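Local coordinates for protein her-1 (Caenorhabditis elegans, PDB 1SZH) that dictates male development in the worm, probably as a secreted signal in sex determination, and inhibits the function of tra-2a, at residues A[6-9]-A[10-14]; A[54-57]-A[58-62]; A[117-120]-A[121-124]; A[142-145]-A[146-149]. The protein carries 2 engineered substitutions. One frame throughout, in Å; residues are numbered along the deposited sequence.

In the fold
Each of the four contacts is local, joining residues a turn apart, so none closes a long loop; they follow one another in series along the chain and none nests within or crosses another. Contact 1 starts helix 8-18, and contact 2 ends helix 47-59. These two touch directly, through Leu-10 and Leu-59 and through Ala-14 and Leu-55, with centres about 10 Å apart. Contact 3 starts helix 120-134, on the far side of the chain's centre, and contact 4 folds a segment further along the chain back onto that helix, its centre about 15 Å from that of contact 3. Two helix starts, one helix end and one tail thus mark two ends of an all-helical protein.

Contact 1 of 4, residues A[6-9]-A[10-14]; sequences LTKE and LIKDA
Thr-7 and Leu-10 open helix 8-18: the backbone N of Leu-10 donates to Thr-7 OG1 at 3.0 Å, while Ile-11 N reaches Thr-7 O, also at 3.0 Å, in a nearly straight bond. The regular i to i+4 pattern then continues from Lys-12 N to Lys-8 O and from Asp-13 N to Glu-9 O. The threonine hydroxyl can serve the first turn because OG1 sits between its own backbone N and carbonyl carbon (chi1 63°), which also brings it to 3.3 Å from Leu-10 CB. On another flank of the turn, Lys-8 and Lys-12 run side by side in the same direction. Lys-8 NZ lies 3.3 Å from Lys-12 CD and 3.6 Å from Lys-12 NZ, a pairing of like charges that is probably somewhat unfavourable. Nearer the backbone, Lys-12 CG rests 3.2 Å from Lys-8 O. Shortening Lys-12 to an alanine removes the methylenes beside Lys-8, whose long chain would probably be freer to swing. Asp-13, further along, pairs with Lys-17. Beneath the cap, Leu-6 CD1 meets Ile-11 CD1 at 4.3 Å, and Ile-11 also packs on Ile-28 and Met-31 of helix 24-33. A capping threonine, with an apolar residue just before it touching one in the first turn, is the classic N-cap joined to a hydrophobic staple.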
ATOM      1  N   LEU A   6      -2.467   7.493 -14.971  1.00 46.42           N
ATOM      2  CA  LEU A   6      -3.036   8.620 -14.246  1.00 39.03           C
ATOM      3  C   LEU A   6      -3.152   9.903 -15.059  1.00 34.29           C
ATOM      4  O   LEU A   6      -2.171  10.405 -15.599  1.00 34.05           O
ATOM      5  CB  LEU A   6      -2.223   8.935 -12.985  1.00 41.18           C
ATOM      6  CG  LEU A   6      -2.095   7.895 -11.877  1.00 41.87           C
ATOM      7  CD1 LEU A   6      -1.363   8.545 -10.698  1.00 34.60           C
ATOM      8  CD2 LEU A   6      -3.466   7.406 -11.446  1.00 35.73           C
ATOM      9  N   THR A   7      -4.368  10.430 -15.118  1.00 30.95           N
ATOM     10  CA  THR A   7      -4.652  11.676 -15.823  1.00 31.73           C
ATOM     11  C   THR A   7      -5.295  12.618 -14.820  1.00 28.93           C
ATOM     12  O   THR A   7      -5.790  12.188 -13.770  1.00 25.39           O
ATOM     13  CB  THR A   7      -5.665  11.478 -16.982  1.00 34.39           C
ATOM     14  OG1 THR A   7      -6.922  11.038 -16.450  1.00 31.15           O
ATOM     15  CG2 THR A   7      -5.155  10.449 -17.984  1.00 30.51           C
ATOM     16  N   LYS A   8      -5.302  13.899 -15.156  1.00 24.98           N
ATOM     17  CA  LYS A   8      -5.910  14.923 -14.318  1.00 25.89           C
ATOM     18  C   LYS A   8      -7.400  14.590 -14.164  1.00 28.85           C
ATOM     19  O   LYS A   8      -7.958  14.675 -13.074  1.00 22.15           O
ATOM     20  CB  LYS A   8      -5.767  16.286 -15.004  1.00 28.30           C
ATOM     21  CG  LYS A   8      -6.327  17.480 -14.240  1.00 34.90           C
ATOM     22  CD  LYS A   8      -6.077  18.774 -15.026  1.00 39.48           C
ATOM     23  CE  LYS A   8      -6.544  20.020 -14.275  1.00 42.38           C
ATOM     24  NZ  LYS A   8      -8.016  20.032 -14.029  1.00 48.63           N
ATOM     25  N   GLU A   9      -8.042  14.218 -15.268  1.00 30.57           N
ATOM     26  CA  GLU A   9      -9.461  13.892 -15.250  1.00 32.71           C
ATOM     27  C   GLU A   9      -9.776  12.767 -14.267  1.00 31.87           C
ATOM     28  O   GLU A   9     -10.697  12.878 -13.451  1.00 27.55           O
ATOM     29  CB  GLU A   9      -9.940  13.458 -16.640  1.00 39.26           C
ATOM     30  CG  GLU A   9      -9.893  14.530 -17.715  1.00 48.38           C
ATOM     31  CD  GLU A   9      -8.478  14.944 -18.087  1.00 52.22           C
ATOM     32  OE1 GLU A   9      -7.623  14.046 -18.271  1.00 46.70           O
ATOM     33  OE2 GLU A   9      -8.230  16.164 -18.209  1.00 53.06           O
ATOM     34  N   LEU A  10      -9.015  11.684 -14.361  1.00 27.09           N
ATOM     35  CA  LEU A  10      -9.204  10.514 -13.511  1.00 25.79           C
ATOM     36  C   LEU A  10      -8.997  10.827 -12.012  1.00 23.38           C
ATOM     37  O   LEU A  10      -9.799  10.415 -11.151  1.00 21.25           O
ATOM     38  CB  LEU A  10      -8.249   9.412 -13.959  1.00 30.38           C
ATOM     39  CG  LEU A  10      -8.566   7.993 -13.504  1.00 32.00           C
ATOM     40  CD1 LEU A  10      -9.984   7.632 -13.943  1.00 29.40           C
ATOM     41  CD2 LEU A  10      -7.549   7.021 -14.108  1.00 33.06           C
ATOM     42  N   ILE A  11      -7.930  11.556 -11.697  1.00 22.38           N
ATOM     43  CA  ILE A  11      -7.659  11.913 -10.303  1.00 18.49           C
ATOM     44  C   ILE A  11      -8.737  12.833  -9.740  1.00 15.82           C
ATOM     45  O   ILE A  11      -9.174  12.670  -8.596  1.00 20.47           O
ATOM     46  CB  ILE A  11      -6.266  12.574 -10.149  1.00 18.66           C
ATOM     47  CG1 ILE A  11      -5.173  11.502 -10.328  1.00 23.09           C
ATOM     48  CG2 ILE A  11      -6.148  13.239  -8.794  1.00 27.23           C
ATOM     49  CD1 ILE A  11      -3.750  12.073 -10.374  1.00 27.35           C
ATOM     50  N   LYS A  12      -9.185  13.799 -10.530  1.00 19.05           N
ATOM     51  CA  LYS A  12     -10.229  14.692 -10.047  1.00 20.21           C
ATOM     52  C   LYS A  12     -11.528  13.918  -9.832  1.00 16.99           C
ATOM     53  O   LYS A  12     -12.244  14.164  -8.866  1.00 21.66           O
ATOM     54  CB  LYS A  12     -10.453  15.848 -11.040  1.00 23.35           C
ATOM     55  CG  LYS A  12      -9.292  16.831 -11.080  1.00 29.55           C
ATOM     56  CD  LYS A  12      -9.600  18.060 -11.936  1.00 31.96           C
ATOM     57  CE  LYS A  12     -10.703  18.885 -11.295  1.00 40.80           C
ATOM     58  NZ  LYS A  12     -10.896  20.222 -11.931  1.00 51.51           N
ATOM     59  N   ASP A  13     -11.819  12.962 -10.713  1.00 20.83           N
ATOM     60  CA  ASP A  13     -13.041  12.171 -10.572  1.00 22.62           C
ATOM     61  C   ASP A  13     -12.978  11.311  -9.309  1.00 20.60           C
ATOM     62  O   ASP A  13     -13.963  11.203  -8.569  1.00 19.91           O
ATOM     63  CB  ASP A  13     -13.244  11.279 -11.792  1.00 19.67           C
ATOM     64  CG  ASP A  13     -14.580  10.534 -11.760  1.00 29.31           C
ATOM     65  OD1 ASP A  13     -14.569   9.296 -11.885  1.00 30.24           O
ATOM     66  OD2 ASP A  13     -15.635  11.194 -11.613  1.00 31.94           O
ATOM     67  N   ALA A  14     -11.819  10.705  -9.054  1.00 20.32           N
ATOM     68  CA  ALA A  14     -11.670   9.867  -7.853  1.00 15.84           C
ATOM     69  C   ALA A  14     -11.834  10.725  -6.592  1.00 15.63           C
ATOM     70  O   ALA A  14     -12.474  10.302  -5.633  1.00 16.48           O
ATOM     71  CB  ALA A  14     -10.303   9.181  -7.854  1.00 15.99           C
TER

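Contact 2 of 4, residues A[54-57]-A[58-62]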
ATOM      1  N   CYS A  54     -11.793   3.286  -1.954  1.00 15.21           N
ATOM      2  CA  CYS A  54     -12.626   4.010  -2.913  1.00 16.38           C
ATOM      3  C   CYS A  54     -11.726   4.569  -4.040  1.00 16.79           C
ATOM      4  O   CYS A  54     -12.031   4.428  -5.232  1.00 15.28           O
ATOM      5  CB  CYS A  54     -13.362   5.126  -2.172  1.00 14.63           C
ATOM      6  SG  CYS A  54     -14.529   6.094  -3.166  1.00 21.53           S
ATOM      7  N   LEU A  55     -10.623   5.229  -3.674  1.00 14.26           N
ATOM      8  CA  LEU A  55      -9.734   5.782  -4.684  1.00 12.60           C
ATOM      9  C   LEU A  55      -9.173   4.709  -5.617  1.00 14.71           C
ATOM     10  O   LEU A  55      -9.139   4.886  -6.831  1.00 16.11           O
ATOM     11  CB  LEU A  55      -8.584   6.584  -4.035  1.00 14.05           C
ATOM     12  CG  LEU A  55      -9.042   7.848  -3.298  1.00 14.53           C
ATOM     13  CD1 LEU A  55      -7.800   8.457  -2.616  1.00 14.14           C
ATOM     14  CD2 LEU A  55      -9.650   8.864  -4.248  1.00 14.25           C
ATOM     15  N   GLN A  56      -8.725   3.592  -5.058  1.00 13.88           N
ATOM     16  CA  GLN A  56      -8.195   2.525  -5.901  1.00 15.41           C
ATOM     17  C   GLN A  56      -9.239   2.021  -6.907  1.00 14.41           C
ATOM     18  O   GLN A  56      -8.932   1.782  -8.076  1.00 17.33           O
ATOM     19  CB  GLN A  56      -7.733   1.360  -5.034  1.00 16.03           C
ATOM     20  CG  GLN A  56      -6.445   1.645  -4.281  1.00 14.75           C
ATOM     21  CD  GLN A  56      -5.362   0.633  -4.632  1.00 15.36           C
ATOM     22  OE1 GLN A  56      -5.562  -0.576  -4.516  1.00 16.46           O
ATOM     23  NE2 GLN A  56      -4.204   1.125  -5.046  1.00 17.60           N
ATOM     24  N   ASN A  57     -10.471   1.886  -6.427  1.00 16.19           N
ATOM     25  CA  ASN A  57     -11.557   1.401  -7.269  1.00 16.71           C
ATOM     26  C   ASN A  57     -11.852   2.362  -8.419  1.00 19.95           C
ATOM     27  O   ASN A  57     -12.192   1.914  -9.516  1.00 24.87           O
ATOM     28  CB  ASN A  57     -12.814   1.141  -6.417  1.00 17.42           C
ATOM     29  CG  ASN A  57     -12.731  -0.161  -5.620  1.00 21.91           C
ATOM     30  OD1 ASN A  57     -13.662  -0.512  -4.876  1.00 24.33           O
ATOM     31  ND2 ASN A  57     -11.619  -0.879  -5.760  1.00 17.93           N
ATOM     32  N   VAL A  58     -11.721   3.674  -8.202  1.00 16.47           N
ATOM     33  CA  VAL A  58     -11.975   4.608  -9.306  1.00 16.39           C
ATOM     34  C   VAL A  58     -10.756   4.718 -10.226  1.00 19.77           C
ATOM     35  O   VAL A  58     -10.868   4.579 -11.440  1.00 21.25           O
ATOM     36  CB  VAL A  58     -12.353   6.020  -8.794  1.00 19.57           C
ATOM     37  CG1 VAL A  58     -12.549   6.971  -9.986  1.00 20.39           C
ATOM     38  CG2 VAL A  58     -13.593   5.962  -7.951  1.00 18.39           C
ATOM     39  N   LEU A  59      -9.569   4.929  -9.662  1.00 18.04           N
ATOM     40  CA  LEU A  59      -8.358   5.080 -10.472  1.00 17.00           C
ATOM     41  C   LEU A  59      -8.032   3.876 -11.329  1.00 16.59           C
ATOM     42  O   LEU A  59      -7.582   4.018 -12.461  1.00 22.41           O
ATOM     43  CB  LEU A  59      -7.140   5.343  -9.568  1.00 15.67           C
ATOM     44  CG  LEU A  59      -7.172   6.652  -8.766  1.00 16.35           C
ATOM     45  CD1 LEU A  59      -5.953   6.682  -7.832  1.00 15.96           C
ATOM     46  CD2 LEU A  59      -7.137   7.849  -9.692  1.00 16.04           C
ATOM     47  N   PHE A  60      -8.272   2.689 -10.791  1.00 17.78           N
ATOM     48  CA  PHE A  60      -7.918   1.468 -11.492  1.00 19.37           C
ATOM     49  C   PHE A  60      -9.143   0.650 -11.914  1.00 20.14           C
ATOM     50  O   PHE A  60      -9.086  -0.569 -11.983  1.00 22.35           O
ATOM     51  CB  PHE A  60      -6.987   0.650 -10.594  1.00 17.70           C
ATOM     52  CG  PHE A  60      -5.696   1.378 -10.259  1.00 19.59           C
ATOM     53  CD1 PHE A  60      -5.344   1.639  -8.939  1.00 21.12           C
ATOM     54  CD2 PHE A  60      -4.859   1.847 -11.275  1.00 18.81           C
ATOM     55  CE1 PHE A  60      -4.185   2.378  -8.636  1.00 19.75           C
ATOM     56  CE2 PHE A  60      -3.694   2.585 -10.981  1.00 23.17           C
ATOM     57  CZ  PHE A  60      -3.358   2.845  -9.662  1.00 19.78           C
ATOM     58  N   ALA A  61     -10.237   1.341 -12.206  1.00 22.00           N
ATOM     59  CA  ALA A  61     -11.474   0.672 -12.615  1.00 26.61           C
ATOM     60  C   ALA A  61     -11.271  -0.215 -13.849  1.00 24.99           C
ATOM     61  O   ALA A  61     -11.781  -1.331 -13.904  1.00 29.74           O
ATOM     62  CB  ALA A  61     -12.550   1.708 -12.895  1.00 23.88           C
ATOM     63  N   LYS A  62     -10.516   0.283 -14.822  1.00 29.16           N
ATOM     64  CA  LYS A  62     -10.270  -0.475 -16.039  1.00 37.31           C
ATOM     65  C   LYS A  62      -9.127  -1.481 -15.949  1.00 37.90           C
ATOM     66  O   LYS A  62      -9.050  -2.397 -16.767  1.00 34.52           O
ATOM     67  CB  LYS A  62     -10.027   0.475 -17.212  1.00 38.86           C
ATOM     68  CG  LYS A  62     -11.274   1.237 -17.631  1.00 43.87           C
ATOM     69  CD  LYS A  62     -11.095   1.882 -18.993  1.00 53.20           C
ATOM     70  CE  LYS A  62     -12.385   2.526 -19.478  1.00 48.96           C
ATOM     71  NZ  LYS A  62     -12.220   3.212 -20.792  1.00 55.03           N
TER
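Gln-56 and Phe-60 stand one helical turn apart, with the plane of the carboxamide 80° from that of the ring. The amide reaches the ring through one corner, Gln-56 NE2 lying 3.8 Å from Phe-60 CE1. Its polar ends are engaged by other loops, NE2 by Pro-101 O and OE1 by Ile-68 N, and these two bonds, one at each polar atom, fix the rotation of the amide. Phe-60 has CG anti to the carbonyl carbon (chi1 -61°), which sets its ring so that Leu-59 CB sits 4.1 Å above the centre of one face. An alanine here takes the ring away from Gln-56 and Leu-59, and a gap would probably open beside Lys-66 and Lys-67. Val-58 turns its CG2 branch to Cys-54 O at 3.5 Å, and Leu-59 brings CG to 3.3 Å from Leu-55 O. The helix closes with Leu-59 N bonded to Leu-55 O at 2.9 Å and Phe-60 N to Gln-56 O at 2.9 Å, before Phe-60 leaves helical geometry. Cys-54 is tied by disulfide to Cys-18 of helix 8-18; Val-58 and Leu-55 press on Ala-14 of that helix, and Leu-55 and Leu-59 meet Met-31 of helix 24-33.

Contact 3 of 4, residues A[117-120]-A[121-124]; sequences LLDN and VLYK
At the start of helix 120-134, the Asn-120 carboxamide slants across the aliphatic run of Lys-124, with Asn-120 CG 3.8 Å from Lys-124 CE, and the lysine lies beside the flat group, not over its middle. Asn-120 reaches this place with CG anti to the backbone N (chi1 -179°), and the lysine chain passes it fully extended. The Tyr-123 ring leads away from the turn to pack on Leu-109, Ile-112 and Lys-113 of helix 105-115. Asp-119 holds the N-cap position, yet its carboxylate makes no capping bond. What the aspartate gives instead is apolar: its CB touches Leu-122 CD1 at 4.0 Å. Its OD1 comes close to Asp-82 OD2, and such a pairing would tend to make ionisation of either acid harder, though the nearby helix start may offset this. Leu-122 adds packing on Phe-79. The first turn is accordingly loosely tied, for Asp-119 O takes two bonds that are both weak, from Leu-122 N at 2.9 Å and from Tyr-123 N at 3.3 Å. A bond of ordinary strength follows one residue later, where Lys-124 N donates to Asn-120 O at 3.0 Å, with an angle of 158° at the hydrogen.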
ATOM      1  N   LEU A 117      16.819  -6.304  -2.353  1.00 20.04           N
ATOM      2  CA  LEU A 117      17.621  -7.200  -3.202  1.00 20.81           C
ATOM      3  C   LEU A 117      18.692  -8.034  -2.517  1.00 23.78           C
ATOM      4  O   LEU A 117      19.033  -9.123  -2.995  1.00 29.10           O
ATOM      5  CB  LEU A 117      18.274  -6.418  -4.343  1.00 22.92           C
ATOM      6  CG  LEU A 117      17.355  -6.097  -5.519  1.00 21.66           C
ATOM      7  CD1 LEU A 117      18.117  -5.219  -6.515  1.00 24.02           C
ATOM      8  CD2 LEU A 117      16.880  -7.368  -6.205  1.00 24.13           C
ATOM      9  N   LEU A 118      19.242  -7.531  -1.425  1.00 22.85           N
ATOM     10  CA  LEU A 118      20.265  -8.279  -0.707  1.00 28.27           C
ATOM     11  C   LEU A 118      19.656  -9.044   0.466  1.00 29.96           C
ATOM     12  O   LEU A 118      20.367  -9.562   1.327  1.00 31.45           O
ATOM     13  CB  LEU A 118      21.373  -7.345  -0.220  1.00 30.48           C
ATOM     14  CG  LEU A 118      22.071  -6.571  -1.342  1.00 36.89           C
ATOM     15  CD1 LEU A 118      23.267  -5.831  -0.769  1.00 38.52           C
ATOM     16  CD2 LEU A 118      22.526  -7.511  -2.429  1.00 36.24           C
ATOM     17  N   ASP A 119      18.329  -9.114   0.476  1.00 25.21           N
ATOM     18  CA  ASP A 119      17.575  -9.836   1.504  1.00 32.01           C
ATOM     19  C   ASP A 119      16.441 -10.552   0.779  1.00 26.96           C
ATOM     20  O   ASP A 119      15.267 -10.388   1.116  1.00 28.65           O
ATOM     21  CB  ASP A 119      17.000  -8.855   2.537  1.00 35.93           C
ATOM     22  CG  ASP A 119      18.083  -8.078   3.275  1.00 46.36           C
ATOM     23  OD1 ASP A 119      18.938  -8.726   3.917  1.00 55.44           O
ATOM     24  OD2 ASP A 119      18.081  -6.825   3.208  1.00 47.90           O
ATOM     25  N   ASN A 120      16.789 -11.321  -0.247  1.00 24.51           N
ATOM     26  CA  ASN A 120      15.779 -12.027  -1.031  1.00 26.22           C
ATOM     27  C   ASN A 120      14.798 -12.853  -0.197  1.00 26.82           C
ATOM     28  O   ASN A 120      13.596 -12.907  -0.509  1.00 25.08           O
ATOM     29  CB  ASN A 120      16.453 -12.929  -2.059  1.00 32.40           C
ATOM     30  CG  ASN A 120      15.457 -13.657  -2.912  1.00 36.84           C
ATOM     31  OD1 ASN A 120      14.633 -13.037  -3.587  1.00 31.77           O
ATOM     32  ND2 ASN A 120      15.513 -14.987  -2.886  1.00 42.80           N
ATOM     33  N   VAL A 121      15.304 -13.492   0.852  1.00 23.98           N
ATOM     34  CA  VAL A 121      14.464 -14.307   1.731  1.00 21.07           C
ATOM     35  C   VAL A 121      13.327 -13.475   2.317  1.00 24.73           C
ATOM     36  O   VAL A 121      12.196 -13.955   2.426  1.00 22.51           O
ATOM     37  CB  VAL A 121      15.287 -14.912   2.893  1.00 24.86           C
ATOM     38  CG1 VAL A 121      14.361 -15.631   3.888  1.00 36.54           C
ATOM     39  CG2 VAL A 121      16.302 -15.902   2.342  1.00 39.78           C
ATOM     40  N   LEU A 122      13.622 -12.235   2.707  1.00 22.25           N
ATOM     41  CA  LEU A 122      12.584 -11.377   3.289  1.00 21.50           C
ATOM     42  C   LEU A 122      11.533 -10.967   2.247  1.00 21.35           C
ATOM     43  O   LEU A 122      10.348 -10.869   2.571  1.00 19.06           O
ATOM     44  CB  LEU A 122      13.218 -10.142   3.939  1.00 21.56           C
ATOM     45  CG  LEU A 122      14.209 -10.366   5.104  1.00 30.87           C
ATOM     46  CD1 LEU A 122      14.608  -9.014   5.688  1.00 29.69           C
ATOM     47  CD2 LEU A 122      13.599 -11.250   6.191  1.00 30.35           C
ATOM     48  N   TYR A 123      11.960 -10.719   1.008  1.00 18.26           N
ATOM     49  CA  TYR A 123      11.023 -10.379  -0.062  1.00 16.39           C
ATOM     50  C   TYR A 123      10.090 -11.576  -0.331  1.00 19.27           C
ATOM     51  O   TYR A 123       8.882 -11.413  -0.565  1.00 18.41           O
ATOM     52  CB  TYR A 123      11.751 -10.008  -1.361  1.00 17.04           C
ATOM     53  CG  TYR A 123      10.805  -9.618  -2.460  1.00 18.74           C
ATOM     54  CD1 TYR A 123      10.117  -8.410  -2.392  1.00 21.77           C
ATOM     55  CD2 TYR A 123      10.546 -10.468  -3.541  1.00 28.46           C
ATOM     56  CE1 TYR A 123       9.194  -8.052  -3.358  1.00 26.54           C
ATOM     57  CE2 TYR A 123       9.610 -10.115  -4.522  1.00 30.30           C
ATOM     58  CZ  TYR A 123       8.942  -8.904  -4.416  1.00 31.62           C
ATOM     59  OH  TYR A 123       8.006  -8.510  -5.346  1.00 35.35           O
ATOM     60  N   LYS A 124      10.643 -12.786  -0.299  1.00 20.53           N
ATOM     61  CA  LYS A 124       9.803 -13.962  -0.529  1.00 18.05           C
ATOM     62  C   LYS A 124       8.798 -14.109   0.606  1.00 17.30           C
ATOM     63  O   LYS A 124       7.654 -14.510   0.369  1.00 20.04           O
ATOM     64  CB  LYS A 124      10.668 -15.219  -0.652  1.00 23.02           C
ATOM     65  CG  LYS A 124      11.484 -15.247  -1.931  1.00 32.15           C
ATOM     66  CD  LYS A 124      12.291 -16.539  -2.065  1.00 42.60           C
ATOM     67  CE  LYS A 124      13.044 -16.581  -3.393  1.00 54.04           C
ATOM     68  NZ  LYS A 124      13.931 -17.780  -3.529  1.00 61.77           N
TER

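Contact 4 of 4, residues A[142-145]-A[146-149]; sequences LQFE and EYCE. Engineered in segment 146-149: Glu-149 (natural residue Asn).
Gln-143 and Glu-146 begin the backbone bonding, Glu-146 N donating to Gln-143 O at 2.8 Å from well above the carbonyl plane. Phe-144 O is gripped twice, by Tyr-147 N at 3.1 Å, again from above the plane, and by Cys-148 N at 2.7 Å, almost in line with the carbonyl. Two consecutive i to i+3 bonds and one i to i+4 bond thus wind the chain through a single tight coil.

Aromatic and apolar contacts fill the inner side. Phe-144 and Tyr-147 run alongside each other in the same direction, and Phe-144 CD2 lies 3.8 Å from Tyr-147 CZ. A CH-pi contact adds to this: Phe-144 CA stands over a face of the tyrosine ring, 4.3 Å from its centroid and 25° off the normal. The ring comes back over the turn because Tyr-147 CG lies between its backbone N and carbonyl carbon (chi1 57°). Leu-142 joins obliquely, with CD1 3.9 Å from Tyr-147 CD2.

Water and the neighbouring helix supply the remaining links. A water in the plane of the tyrosine ring, at its edge, bridges Tyr-147 OH at 2.6 Å and Leu-142 O at 3.0 Å, donating to the carbonyl. Covalent linkage comes from Cys-148, joined by disulfide to Cys-125 of helix 120-134, while Lys-128 NZ of the same helix hydrogen-bonds Tyr-147 O. Phe-144 and Tyr-147 both touch Cys-129.

Two backbone donors on one carbonyl, a bridged phenol and a disulfide probably limit the freedom of the Tyr-147 ring and fasten the segment to helix 120-134.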
ATOM      1  N   LEU A 142      -0.766 -14.496  12.779  1.00 26.94           N
ATOM      2  CA  LEU A 142       0.486 -15.249  12.683  1.00 27.73           C
ATOM      3  C   LEU A 142       1.686 -14.314  12.621  1.00 32.53           C
ATOM      4  O   LEU A 142       1.606 -13.239  12.037  1.00 38.35           O
ATOM      5  CB  LEU A 142       0.503 -16.084  11.403  1.00 25.84           C
ATOM      6  CG  LEU A 142      -0.587 -17.142  11.171  1.00 26.43           C
ATOM      7  CD1 LEU A 142      -0.413 -17.766   9.801  1.00 28.32           C
ATOM      8  CD2 LEU A 142      -0.475 -18.210  12.239  1.00 26.86           C
ATOM      9  N   GLN A 143       2.793 -14.712  13.232  1.00 37.51           N
ATOM     10  CA  GLN A 143       3.999 -13.903  13.134  1.00 39.53           C
ATOM     11  C   GLN A 143       4.742 -14.547  11.975  1.00 37.72           C
ATOM     12  O   GLN A 143       4.551 -15.734  11.704  1.00 27.96           O
ATOM     13  CB  GLN A 143       4.812 -13.959  14.422  1.00 44.25           C
ATOM     14  CG  GLN A 143       4.776 -15.287  15.115  1.00 52.67           C
ATOM     15  CD  GLN A 143       5.523 -15.248  16.424  1.00 60.97           C
ATOM     16  OE1 GLN A 143       5.332 -14.336  17.230  1.00 66.73           O
ATOM     17  NE2 GLN A 143       6.376 -16.243  16.652  1.00 63.36           N
ATOM     18  N   PHE A 144       5.582 -13.781  11.276  1.00 33.46           N
ATOM     19  CA  PHE A 144       6.270 -14.331  10.112  1.00 29.24           C
ATOM     20  C   PHE A 144       6.991 -15.620  10.393  1.00 23.93           C
ATOM     21  O   PHE A 144       7.082 -16.480   9.515  1.00 28.76           O
ATOM     22  CB  PHE A 144       7.274 -13.329   9.524  1.00 29.60           C
ATOM     23  CG  PHE A 144       6.684 -11.991   9.184  1.00 28.43           C
ATOM     24  CD1 PHE A 144       6.936 -10.886  10.000  1.00 29.60           C
ATOM     25  CD2 PHE A 144       5.837 -11.838   8.086  1.00 25.47           C
ATOM     26  CE1 PHE A 144       6.384  -9.635   9.714  1.00 26.47           C
ATOM     27  CE2 PHE A 144       5.274 -10.589   7.783  1.00 25.70           C
ATOM     28  CZ  PHE A 144       5.532  -9.483   8.607  1.00 27.40           C
ATOM     29  N   GLU A 145       7.530 -15.745  11.597  1.00 27.58           N
ATOM     30  CA  GLU A 145       8.264 -16.952  11.975  1.00 33.12           C
ATOM     31  C   GLU A 145       7.425 -18.223  11.838  1.00 32.27           C
ATOM     32  O   GLU A 145       7.971 -19.321  11.731  1.00 33.49           O
ATOM     33  CB  GLU A 145       8.784 -16.832  13.409  1.00 36.25           C
ATOM     34  CG  GLU A 145       9.722 -15.655  13.647  1.00 53.08           C
ATOM     35  CD  GLU A 145       8.978 -14.412  14.061  1.00 63.11           C
ATOM     36  OE1 GLU A 145       7.705 -14.439  14.175  1.00 70.94           O
ATOM     37  OE2 GLU A 145       9.640 -13.336  14.286  1.00 72.88           O
ATOM     38  N   GLU A 146       6.102 -18.074  11.822  1.00 30.71           N
ATOM     39  CA  GLU A 146       5.207 -19.233  11.712  1.00 28.41           C
ATOM     40  C   GLU A 146       4.941 -19.723  10.299  1.00 29.45           C
ATOM     41  O   GLU A 146       4.516 -20.860  10.105  1.00 36.17           O
ATOM     42  CB  GLU A 146       3.871 -18.944  12.402  1.00 27.07           C
ATOM     43  CG  GLU A 146       3.998 -18.778  13.897  1.00 28.17           C
ATOM     44  CD  GLU A 146       2.662 -18.880  14.631  1.00 37.48           C
ATOM     45  OE1 GLU A 146       2.076 -19.995  14.670  1.00 39.83           O
ATOM     46  OE2 GLU A 146       2.203 -17.850  15.174  1.00 40.67           O
ATOM     47  N   TYR A 147       5.174 -18.885   9.297  1.00 33.28           N
ATOM     48  CA  TYR A 147       4.939 -19.359   7.944  1.00 33.88           C
ATOM     49  C   TYR A 147       6.121 -19.077   7.042  1.00 38.40           C
ATOM     50  O   TYR A 147       6.142 -19.478   5.879  1.00 37.29           O
ATOM     51  CB  TYR A 147       3.646 -18.775   7.385  1.00 34.53           C
ATOM     52  CG  TYR A 147       3.579 -17.274   7.376  1.00 31.21           C
ATOM     53  CD1 TYR A 147       3.967 -16.551   6.250  1.00 33.91           C
ATOM     54  CD2 TYR A 147       3.043 -16.581   8.460  1.00 33.30           C
ATOM     55  CE1 TYR A 147       3.802 -15.172   6.194  1.00 32.71           C
ATOM     56  CE2 TYR A 147       2.875 -15.204   8.416  1.00 29.08           C
ATOM     57  CZ  TYR A 147       3.249 -14.507   7.274  1.00 30.14           C
ATOM     58  OH  TYR A 147       3.015 -13.161   7.189  1.00 28.28           O
ATOM     59  N   CYS A 148       7.103 -18.376   7.599  1.00 38.59           N
ATOM     60  CA  CYS A 148       8.353 -18.094   6.908  1.00 46.65           C
ATOM     61  C   CYS A 148       9.352 -18.681   7.899  1.00 49.73           C
ATOM     62  O   CYS A 148       9.631 -18.083   8.934  1.00 57.68           O
ATOM     63  CB  CYS A 148       8.583 -16.591   6.761  1.00 37.58           C
ATOM     64  SG  CYS A 148       7.316 -15.800   5.733  1.00 32.92           S
ATOM     65  N   GLU A 149       9.859 -19.907   7.538  1.00 56.71           N
ATOM     66  CA  GLU A 149      10.817 -20.607   8.386  1.00 61.19           C
ATOM     67  C   GLU A 149      12.282 -20.264   8.175  1.00 63.02           C
ATOM     68  O   GLU A 149      13.148 -21.024   8.609  1.00 66.20           O
ATOM     69  CB  GLU A 149      10.670 -22.115   8.220  1.00 62.05           C
ATOM     70  CG  GLU A 149       9.305 -22.680   8.551  1.00 62.24           C
ATOM     71  CD  GLU A 149       9.309 -24.207   8.496  1.00 67.49           C
ATOM     72  OE1 GLU A 149      10.399 -24.787   8.233  1.00 61.87           O
ATOM     73  OE2 GLU A 149       8.240 -24.835   8.727  1.00 62.59           O
TER
HETATM   74  O   HOH W   1       1.936 -12.116   9.252  1.00 29.47           O